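Long-range contacts in Rx protein (Solanum tuberosum, PDB 4M70), which confers resistance to potato virus X as an NB-LRR immune receptor, its N-terminal coiled-coil domain, the part present here, binding the WPP domain of its cofactor RanGAP2: residues A[58-62]-A[110-114]; A[76-80]-A[92-96]; A[14-18]-A[30-34]. The contacts are given in a common frame with arbitrary orientation. Residues are numbered along the deposited sequence.

Overall arrangement
Four helices, 4-24, 29-42, 56-81 and 86-119, each antiparallel to the one before it, make up almost all of this N-terminal domain. From the N terminus, contact 3 (14-18 with 30-34) closes first, folding helix 29-42 back along helix 4-24. After a gap at 44-54, where no residues are modelled, helix 56-81 opens the second hairpin. Contact 1 (58-62 with 110-114) joins its beginning to the later part of helix 86-119, and contact 2 (76-80 with 92-96) is nested inside that loop, near the turn. Contacts 1 and 2 therefore clamp one helix pair at two levels, their centres about 27 Å apart on opposite sides of the chain's centre. Contact 3 holds the other pair.

Contact 1: A[58-62]-A[110-114]; sequences LEVEI and TVKQW
Both segments are regular α-helix: 58-62 in the first turns of helix 56-81, 110-114 late in helix 86-119. They run antiparallel at 162° (signed crossing angle -162°), with the segment axes 10.1 Å apart, and the register sets Leu58 CA 6.3 Å from Thr110 CA. About 395 Å² is buried between them. Thr110, rotamer m, pushes its methyl into the opposite helix: CG2 lies 3.6 Å from Leu58 O, 3.5 Å from Glu61 OE1 and 3.5 Å from Ile62 CG1, while its OG1 turns back to hydrogen-bond Cys106 O in its own helix. Val111 (t) points its CA-to-CB bond away from helix 56-81, yet its CG2 still reaches Ile62 CD1 at 3.9 Å; Val111 also touches Ile41 and Leu42, so it faces helix 29-42. Gln113, extended (tt), lies along the outer margin, its CD 3.5 Å from CD2 of Leu58 (mt). Trp114 (chi1 t, chi2 -75°) leaves its backbone sideways and brings the six-membered ring back across the groove edge-on: CE3 sits 3.5 Å from Leu58 CB, and CZ3 3.5 Å from Glu59 N and 3.7 Å from Glu59 CB. Glu59 sends its carboxylate toward the N terminus of the chain, where OE1 hydrogen-bonds Ala6 N. Ile62 (mt) touches Ala6, Val10 and Leu42, so helices 4-24 and 29-42 close over its inner side. Apolar antiparallel packing at one end of a compact four-helix bundle is the result, the architecture of this Rx coiled-coil domain.

Contact 2: A[76-80]-A[92-96]; sequences ESRNV and AMWEI
Helical segments 76-80 and 92-96 lie on either side of the turn between helices 56-81 and 86-119 and pack closely: their axes approach to 8.6 Å at 157° (signed crossing angle -157°), and Glu76 CA is 5.4 Å from Ala92 CA. The small Ala92 permits this, its CB resting 3.7 Å from Glu76 O, 4.0 Å from Asn79 CB and 3.6 Å from Val80 CG2. Glu76 takes a curled mm rotamer. Its CB meets Ile96 CG1 at 3.7 Å, its OE1 accepts a hydrogen bond from ND2 of Asn79 (chi1 m) at 3.2 Å, and its OE2 lies 3.3 Å from Glu95 CG. Glu95 is tp, which bends its carboxylate away from helix 56-81. Val80 (t) directs CG2 between Ala92 and Ile96 CD1 (4.4 Å), with Met93 CG at 4.2 Å. Ile96 (mt) leaves sideways but swings CD1 back to 3.5 Å from Ser77 OG, whose hydroxyl is hydrogen-bonded to Ser20 OG in helix 4-24. On the outward side of helix 86-119, Trp94 stacks with Phe98 and packs on an apolar side chain of the RanGAP2 chain. The chemistry is thus layered: apolar contacts hold the inner side, while at the outer edge the Glu76 carboxylate, hydrogen-bonded by Asn79, touches the aliphatic part of Glu95, whose like-charged carboxylate is turned aside.

Contact 3: A[14-18]-A[30-34]; sequences MRTIH and PFYEK
His18 lays its imidazole flat over one face of the Tyr32 ring, centroids 3.6 Å apart and planes only 9° from parallel, with His18 CE1 3.2 Å from Tyr32 CZ. This face-to-face stack bridges two helical segments, 14-18 in helix 4-24 and 30-34 at the start of helix 29-42. They run antiparallel at 167°, their axes 9.6 Å apart at closest, with Met14 CA 5.6 Å from Tyr32 CA. Tyr32, with chi1 t and chi2 -94°, leaves its backbone sideways and brings its ring across to the partner helix, accounting for 134 Å² of the 308 Å² buried. One ring edge abuts Met14: CE2 of Tyr32 is 3.4 Å from Met14 O and 3.5 Å from Met14 CB. The same Met14 O accepts the helical hydrogen bond from His18 N (3.0 Å). The chi1 of His18, -92°, falls between the usual wells; this sets the imidazole over the tyrosine ring, and NE2 is hydrogen-bonded to Gln29 OE1 at the start of the next helix. Deeper in, Ile17 (mt) places CG2 4.3 Å from Tyr32 CB and CD1 4.1 Å from Phe31 CB. Phe31 (m) starts toward helix 4-24, but its ring leads away onto Glu101 and Leu104 of helix 86-119, while Ile17 also touches Leu100. Met14 (mtp) continues the seam onto Leu35, Lys36 and Arg39. An aromatic stack near the turn, backed by an aliphatic layer, joins helices 4-24 and 29-42 as the two arms of an antiparallel helical hairpin.

Contact 1: A[58-62]-A[110-114]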
loop_
_atom_site.group_PDB
_atom_site.type_symbol
_atom_site.label_atom_id
_atom_site.label_comp_id
_atom_site.label_asym_id
_atom_site.label_seq_id
_atom_site.Cartn_x
_atom_site.Cartn_y
_atom_site.Cartn_z
ATOM N N LEU A 58 -10.697 -6.540 12.370
ATOM C CA LEU A 58 -10.399 -5.663 11.240
ATOM C C LEU A 58 -9.221 -4.743 11.548
ATOM O O LEU A 58 -8.381 -4.487 10.682
ATOM C CB LEU A 58 -11.623 -4.821 10.868
ATOM C CG LEU A 58 -12.891 -5.551 10.422
ATOM C CD1 LEU A 58 -14.019 -4.565 10.208
ATOM C CD2 LEU A 58 -12.625 -6.330 9.151
ATOM N N GLU A 59 -9.162 -4.250 12.781
ATOM C CA GLU A 59 -8.078 -3.365 13.189
ATOM C C GLU A 59 -6.746 -4.113 13.151
ATOM O O GLU A 59 -5.724 -3.554 12.752
ATOM C CB GLU A 59 -8.351 -2.758 14.565
ATOM C CG GLU A 59 -7.320 -1.724 14.978
ATOM C CD GLU A 59 -7.824 -0.813 16.074
ATOM O OE1 GLU A 59 -7.275 0.299 16.228
ATOM O OE2 GLU A 59 -8.790 -1.197 16.763
ATOM N N VAL A 60 -6.762 -5.373 13.579
ATOM C CA VAL A 60 -5.583 -6.228 13.487
ATOM C C VAL A 60 -5.157 -6.348 12.025
ATOM O O VAL A 60 -3.972 -6.197 11.693
ATOM C CB VAL A 60 -5.853 -7.638 14.071
ATOM C CG1 VAL A 60 -4.711 -8.594 13.740
ATOM C CG2 VAL A 60 -6.060 -7.564 15.575
ATOM N N GLU A 61 -6.136 -6.586 11.156
ATOM C CA GLU A 61 -5.879 -6.707 9.721
ATOM C C GLU A 61 -5.192 -5.459 9.141
ATOM O O GLU A 61 -4.148 -5.557 8.474
ATOM C CB GLU A 61 -7.195 -6.988 8.974
ATOM C CG GLU A 61 -7.936 -8.234 9.468
ATOM C CD GLU A 61 -9.317 -8.398 8.847
ATOM O OE1 GLU A 61 -9.751 -7.500 8.092
ATOM O OE2 GLU A 61 -9.980 -9.417 9.146
ATOM N N ILE A 62 -5.757 -4.290 9.441
ATOM C CA ILE A 62 -5.201 -3.024 8.974
ATOM C C ILE A 62 -3.803 -2.768 9.526
ATOM O O ILE A 62 -2.892 -2.378 8.788
ATOM C CB ILE A 62 -6.112 -1.831 9.340
ATOM C CG1 ILE A 62 -7.427 -1.888 8.558
ATOM C CG2 ILE A 62 -5.418 -0.517 9.043
ATOM C CD1 ILE A 62 -8.388 -0.753 8.890
ATOM N N THR A 110 -10.992 -3.365 3.899
ATOM C CA THR A 110 -11.169 -3.518 5.336
ATOM C C THR A 110 -11.915 -2.334 5.946
ATOM O O THR A 110 -12.730 -2.510 6.844
ATOM C CB THR A 110 -9.821 -3.712 6.063
ATOM O OG1 THR A 110 -9.097 -4.792 5.458
ATOM C CG2 THR A 110 -10.052 -4.024 7.537
ATOM N N VAL A 111 -11.639 -1.130 5.456
ATOM C CA VAL A 111 -12.299 0.064 5.978
ATOM C C VAL A 111 -13.776 0.105 5.580
ATOM O O VAL A 111 -14.627 0.538 6.366
ATOM C CB VAL A 111 -11.571 1.356 5.530
ATOM C CG1 VAL A 111 -12.429 2.585 5.781
ATOM C CG2 VAL A 111 -10.246 1.498 6.264
ATOM N N LYS A 112 -14.088 -0.362 4.373
ATOM C CA LYS A 112 -15.490 -0.452 3.958
ATOM C C LYS A 112 -16.259 -1.475 4.801
ATOM O O LYS A 112 -17.383 -1.214 5.262
ATOM C CB LYS A 112 -15.589 -0.778 2.466
ATOM C CG LYS A 112 -15.256 0.411 1.573
ATOM C CD LYS A 112 -15.144 0.015 0.109
ATOM C CE LYS A 112 -14.785 1.217 -0.742
ATOM N NZ LYS A 112 -14.449 0.832 -2.142
ATOM N N GLN A 113 -15.628 -2.621 5.038
ATOM C CA GLN A 113 -16.202 -3.621 5.935
ATOM C C GLN A 113 -16.377 -3.039 7.340
ATOM O O GLN A 113 -17.346 -3.338 8.040
ATOM C CB GLN A 113 -15.345 -4.888 5.968
ATOM C CG GLN A 113 -15.920 -5.998 6.840
ATOM C CD GLN A 113 -15.089 -7.266 6.804
ATOM O OE1 GLN A 113 -14.092 -7.349 6.085
ATOM N NE2 GLN A 113 -15.495 -8.262 7.582
ATOM N N TRP A 114 -15.414 -2.217 7.739
ATOM C CA TRP A 114 -15.423 -1.530 9.022
ATOM C C TRP A 114 -16.667 -0.655 9.114
ATOM O O TRP A 114 -17.305 -0.588 10.160
ATOM C CB TRP A 114 -14.152 -0.687 9.162
ATOM C CG TRP A 114 -13.975 -0.010 10.490
ATOM C CD1 TRP A 114 -14.640 1.086 10.953
ATOM C CD2 TRP A 114 -13.049 -0.383 11.521
ATOM N NE1 TRP A 114 -14.193 1.414 12.212
ATOM C CE2 TRP A 114 -13.213 0.527 12.583
ATOM C CE3 TRP A 114 -12.098 -1.403 11.650
ATOM C CZ2 TRP A 114 -12.465 0.448 13.762
ATOM C CZ3 TRP A 114 -11.354 -1.479 12.820
ATOM C CH2 TRP A 114 -11.543 -0.561 13.857
#

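Contact 2: A[76-80]-A[92-96]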
loop_
_atom_site.group_PDB
_atom_site.type_symbol
_atom_site.label_atom_id
_atom_site.label_comp_id
_atom_site.label_asym_id
_atom_site.label_seq_id
_atom_site.Cartn_x
_atom_site.Cartn_y
_atom_site.Cartn_z
ATOM N N GLU A 76 12.511 -1.716 -0.506
ATOM C CA GLU A 76 12.611 -1.450 -1.931
ATOM C C GLU A 76 13.161 -0.058 -2.225
ATOM O O GLU A 76 13.856 0.141 -3.221
ATOM C CB GLU A 76 11.260 -1.685 -2.610
ATOM C CG GLU A 76 10.801 -3.139 -2.531
ATOM C CD GLU A 76 11.687 -4.094 -3.315
ATOM O OE1 GLU A 76 12.483 -3.634 -4.159
ATOM O OE2 GLU A 76 11.581 -5.319 -3.090
ATOM N N SER A 77 12.867 0.897 -1.350
ATOM C CA SER A 77 13.454 2.225 -1.465
ATOM C C SER A 77 14.964 2.128 -1.257
ATOM O O SER A 77 15.745 2.809 -1.946
ATOM C CB SER A 77 12.816 3.193 -0.470
ATOM O OG SER A 77 11.430 3.349 -0.737
ATOM N N ARG A 78 15.376 1.299 -0.294
ATOM C CA ARG A 78 16.799 1.021 -0.130
ATOM C C ARG A 78 17.376 0.425 -1.414
ATOM O O ARG A 78 18.491 0.765 -1.817
ATOM C CB ARG A 78 17.062 0.091 1.058
ATOM C CG ARG A 78 16.959 0.761 2.423
ATOM C CD ARG A 78 17.553 -0.116 3.523
ATOM N NE ARG A 78 16.790 -1.344 3.750
ATOM C CZ ARG A 78 15.748 -1.432 4.573
ATOM N NH1 ARG A 78 15.336 -0.366 5.248
ATOM N NH2 ARG A 78 15.115 -2.585 4.722
ATOM N N ASN A 79 16.609 -0.444 -2.069
ATOM C CA ASN A 79 17.046 -1.006 -3.347
ATOM C C ASN A 79 17.174 0.053 -4.448
ATOM O O ASN A 79 18.043 -0.056 -5.314
ATOM C CB ASN A 79 16.137 -2.159 -3.786
ATOM C CG ASN A 79 16.303 -3.397 -2.915
ATOM O OD1 ASN A 79 17.301 -3.547 -2.212
ATOM N ND2 ASN A 79 15.322 -4.292 -2.960
ATOM N N VAL A 80 16.324 1.080 -4.401
ATOM C CA VAL A 80 16.431 2.221 -5.315
ATOM C C VAL A 80 17.725 2.991 -5.049
ATOM O O VAL A 80 18.424 3.394 -5.983
ATOM C CB VAL A 80 15.219 3.190 -5.205
ATOM C CG1 VAL A 80 15.547 4.548 -5.823
ATOM C CG2 VAL A 80 13.983 2.598 -5.866
ATOM N N ALA A 92 12.872 -1.928 -8.731
ATOM C CA ALA A 92 12.585 -1.466 -7.370
ATOM C C ALA A 92 11.393 -0.494 -7.289
ATOM O O ALA A 92 10.522 -0.633 -6.409
ATOM C CB ALA A 92 13.830 -0.849 -6.744
ATOM N N MET A 93 11.346 0.476 -8.205
ATOM C CA MET A 93 10.222 1.414 -8.251
ATOM C C MET A 93 8.914 0.663 -8.451
ATOM O O MET A 93 7.926 0.894 -7.743
ATOM C CB MET A 93 10.402 2.444 -9.371
ATOM C CG MET A 93 11.458 3.505 -9.126
ATOM S SD MET A 93 11.596 4.624 -10.538
ATOM C CE MET A 93 9.990 5.426 -10.522
ATOM N N TRP A 94 8.936 -0.262 -9.406
ATOM C CA TRP A 94 7.781 -1.079 -9.740
ATOM C C TRP A 94 7.317 -1.832 -8.512
ATOM O O TRP A 94 6.113 -1.954 -8.253
ATOM C CB TRP A 94 8.142 -2.072 -10.848
ATOM C CG TRP A 94 6.980 -2.871 -11.382
ATOM C CD1 TRP A 94 6.277 -2.631 -12.529
ATOM C CD2 TRP A 94 6.385 -4.032 -10.780
ATOM N NE1 TRP A 94 5.288 -3.577 -12.680
ATOM C CE2 TRP A 94 5.335 -4.445 -11.623
ATOM C CE3 TRP A 94 6.642 -4.762 -9.615
ATOM C CZ2 TRP A 94 4.542 -5.556 -11.331
ATOM C CZ3 TRP A 94 5.850 -5.862 -9.330
ATOM C CH2 TRP A 94 4.814 -6.247 -10.184
ATOM N N GLU A 95 8.280 -2.349 -7.760
ATOM C CA GLU A 95 7.957 -3.100 -6.563
ATOM C C GLU A 95 7.243 -2.206 -5.541
ATOM O O GLU A 95 6.263 -2.626 -4.903
ATOM C CB GLU A 95 9.214 -3.725 -5.965
ATOM C CG GLU A 95 8.896 -4.796 -4.954
ATOM C CD GLU A 95 8.236 -5.997 -5.603
ATOM O OE1 GLU A 95 8.546 -6.274 -6.782
ATOM O OE2 GLU A 95 7.409 -6.660 -4.942
ATOM N N ILE A 96 7.730 -0.974 -5.394
ATOM C CA ILE A 96 7.066 -0.004 -4.516
ATOM C C ILE A 96 5.615 0.271 -4.930
ATOM O O ILE A 96 4.698 0.234 -4.094
ATOM C CB ILE A 96 7.838 1.334 -4.440
ATOM C CG1 ILE A 96 9.200 1.132 -3.769
ATOM C CG2 ILE A 96 7.054 2.380 -3.653
ATOM C CD1 ILE A 96 10.069 2.365 -3.804
#

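Contact 3: A[14-18]-A[30-34]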
loop_
_atom_site.group_PDB
_atom_site.type_symbol
_atom_site.label_atom_id
_atom_site.label_comp_id
_atom_site.label_asym_id
_atom_site.label_seq_id
_atom_site.Cartn_x
_atom_site.Cartn_y
_atom_site.Cartn_z
ATOM N N MET A 14 1.852 6.465 5.908
ATOM C CA MET A 14 1.847 7.735 5.189
ATOM C C MET A 14 3.240 8.357 5.284
ATOM O O MET A 14 3.834 8.772 4.273
ATOM C CB MET A 14 0.783 8.672 5.782
ATOM C CG MET A 14 -0.658 8.328 5.370
ATOM S SD MET A 14 -1.941 8.910 6.514
ATOM C CE MET A 14 -1.769 10.689 6.385
ATOM N N ARG A 15 3.759 8.412 6.508
ATOM C CA ARG A 15 5.093 8.960 6.750
ATOM C C ARG A 15 6.179 8.192 5.978
ATOM O O ARG A 15 7.107 8.789 5.414
ATOM C CB ARG A 15 5.377 8.964 8.255
ATOM C CG ARG A 15 6.330 10.042 8.735
ATOM C CD ARG A 15 6.163 10.267 10.232
ATOM N NE ARG A 15 6.128 9.001 10.958
ATOM C CZ ARG A 15 5.240 8.694 11.901
ATOM N NH1 ARG A 15 4.303 9.565 12.253
ATOM N NH2 ARG A 15 5.297 7.511 12.497
ATOM N N THR A 16 6.046 6.867 5.949
ATOM C CA THR A 16 6.986 6.003 5.238
ATOM C C THR A 16 6.950 6.273 3.740
ATOM O O THR A 16 7.988 6.340 3.070
ATOM C CB THR A 16 6.675 4.516 5.501
ATOM O OG1 THR A 16 6.856 4.226 6.894
ATOM C CG2 THR A 16 7.577 3.612 4.668
ATOM N N ILE A 17 5.740 6.459 3.225
ATOM C CA ILE A 17 5.555 6.770 1.819
ATOM C C ILE A 17 6.230 8.094 1.475
ATOM O O ILE A 17 6.935 8.188 0.470
ATOM C CB ILE A 17 4.064 6.799 1.440
ATOM C CG1 ILE A 17 3.533 5.371 1.300
ATOM C CG2 ILE A 17 3.851 7.553 0.139
ATOM C CD1 ILE A 17 2.031 5.289 1.152
ATOM N N HIS A 18 6.036 9.112 2.310
ATOM C CA HIS A 18 6.728 10.378 2.072
ATOM C C HIS A 18 8.260 10.255 2.134
ATOM O O HIS A 18 8.963 10.893 1.340
ATOM C CB HIS A 18 6.215 11.480 3.001
ATOM C CG HIS A 18 5.097 12.281 2.404
ATOM N ND1 HIS A 18 4.501 13.338 3.058
ATOM C CD2 HIS A 18 4.464 12.171 1.213
ATOM C CE1 HIS A 18 3.553 13.849 2.290
ATOM N NE2 HIS A 18 3.509 13.157 1.166
ATOM N N PRO A 30 -0.491 10.119 -4.748
ATOM C CA PRO A 30 -1.864 9.592 -4.779
ATOM C C PRO A 30 -2.125 8.531 -3.710
ATOM O O PRO A 30 -3.208 8.525 -3.106
ATOM C CB PRO A 30 -1.966 8.964 -6.177
ATOM C CG PRO A 30 -0.553 8.837 -6.668
ATOM C CD PRO A 30 0.148 10.009 -6.072
ATOM N N PHE A 31 -1.146 7.661 -3.471
ATOM C CA PHE A 31 -1.262 6.663 -2.414
ATOM C C PHE A 31 -1.411 7.349 -1.066
ATOM O O PHE A 31 -2.253 6.969 -0.254
ATOM C CB PHE A 31 -0.033 5.753 -2.372
ATOM C CG PHE A 31 0.152 4.901 -3.595
ATOM C CD1 PHE A 31 1.210 5.126 -4.458
ATOM C CD2 PHE A 31 -0.730 3.870 -3.876
ATOM C CE1 PHE A 31 1.389 4.334 -5.578
ATOM C CE2 PHE A 31 -0.559 3.071 -4.990
ATOM C CZ PHE A 31 0.503 3.305 -5.844
ATOM N N TYR A 32 -0.586 8.365 -0.846
ATOM C CA TYR A 32 -0.604 9.142 0.387
ATOM C C TYR A 32 -1.994 9.747 0.620
ATOM O O TYR A 32 -2.543 9.645 1.715
ATOM C CB TYR A 32 0.467 10.233 0.308
ATOM C CG TYR A 32 0.668 11.035 1.569
ATOM C CD1 TYR A 32 -0.003 12.232 1.771
ATOM C CD2 TYR A 32 1.554 10.604 2.552
ATOM C CE1 TYR A 32 0.189 12.974 2.924
ATOM C CE2 TYR A 32 1.752 11.336 3.704
ATOM C CZ TYR A 32 1.067 12.519 3.887
ATOM O OH TYR A 32 1.268 13.253 5.037
ATOM N N GLU A 33 -2.558 10.366 -0.414
ATOM C CA GLU A 33 -3.866 11.013 -0.313
ATOM C C GLU A 33 -4.988 10.010 -0.065
ATOM O O GLU A 33 -5.894 10.259 0.739
ATOM C CB GLU A 33 -4.171 11.818 -1.580
ATOM C CG GLU A 33 -3.288 13.042 -1.788
ATOM C CD GLU A 33 -3.541 14.123 -0.749
ATOM O OE1 GLU A 33 -4.652 14.148 -0.173
ATOM O OE2 GLU A 33 -2.639 14.958 -0.519
ATOM N N LYS A 34 -4.925 8.873 -0.752
ATOM C CA LYS A 34 -5.923 7.831 -0.551
ATOM C C LYS A 34 -5.857 7.282 0.873
ATOM O O LYS A 34 -6.890 7.038 1.517
ATOM C CB LYS A 34 -5.720 6.707 -1.567
ATOM C CG LYS A 34 -6.800 5.646 -1.569
ATOM C CD LYS A 34 -6.499 4.561 -2.600
ATOM C CE LYS A 34 -6.419 5.119 -4.018
ATOM N NZ LYS A 34 -6.101 4.059 -5.026
#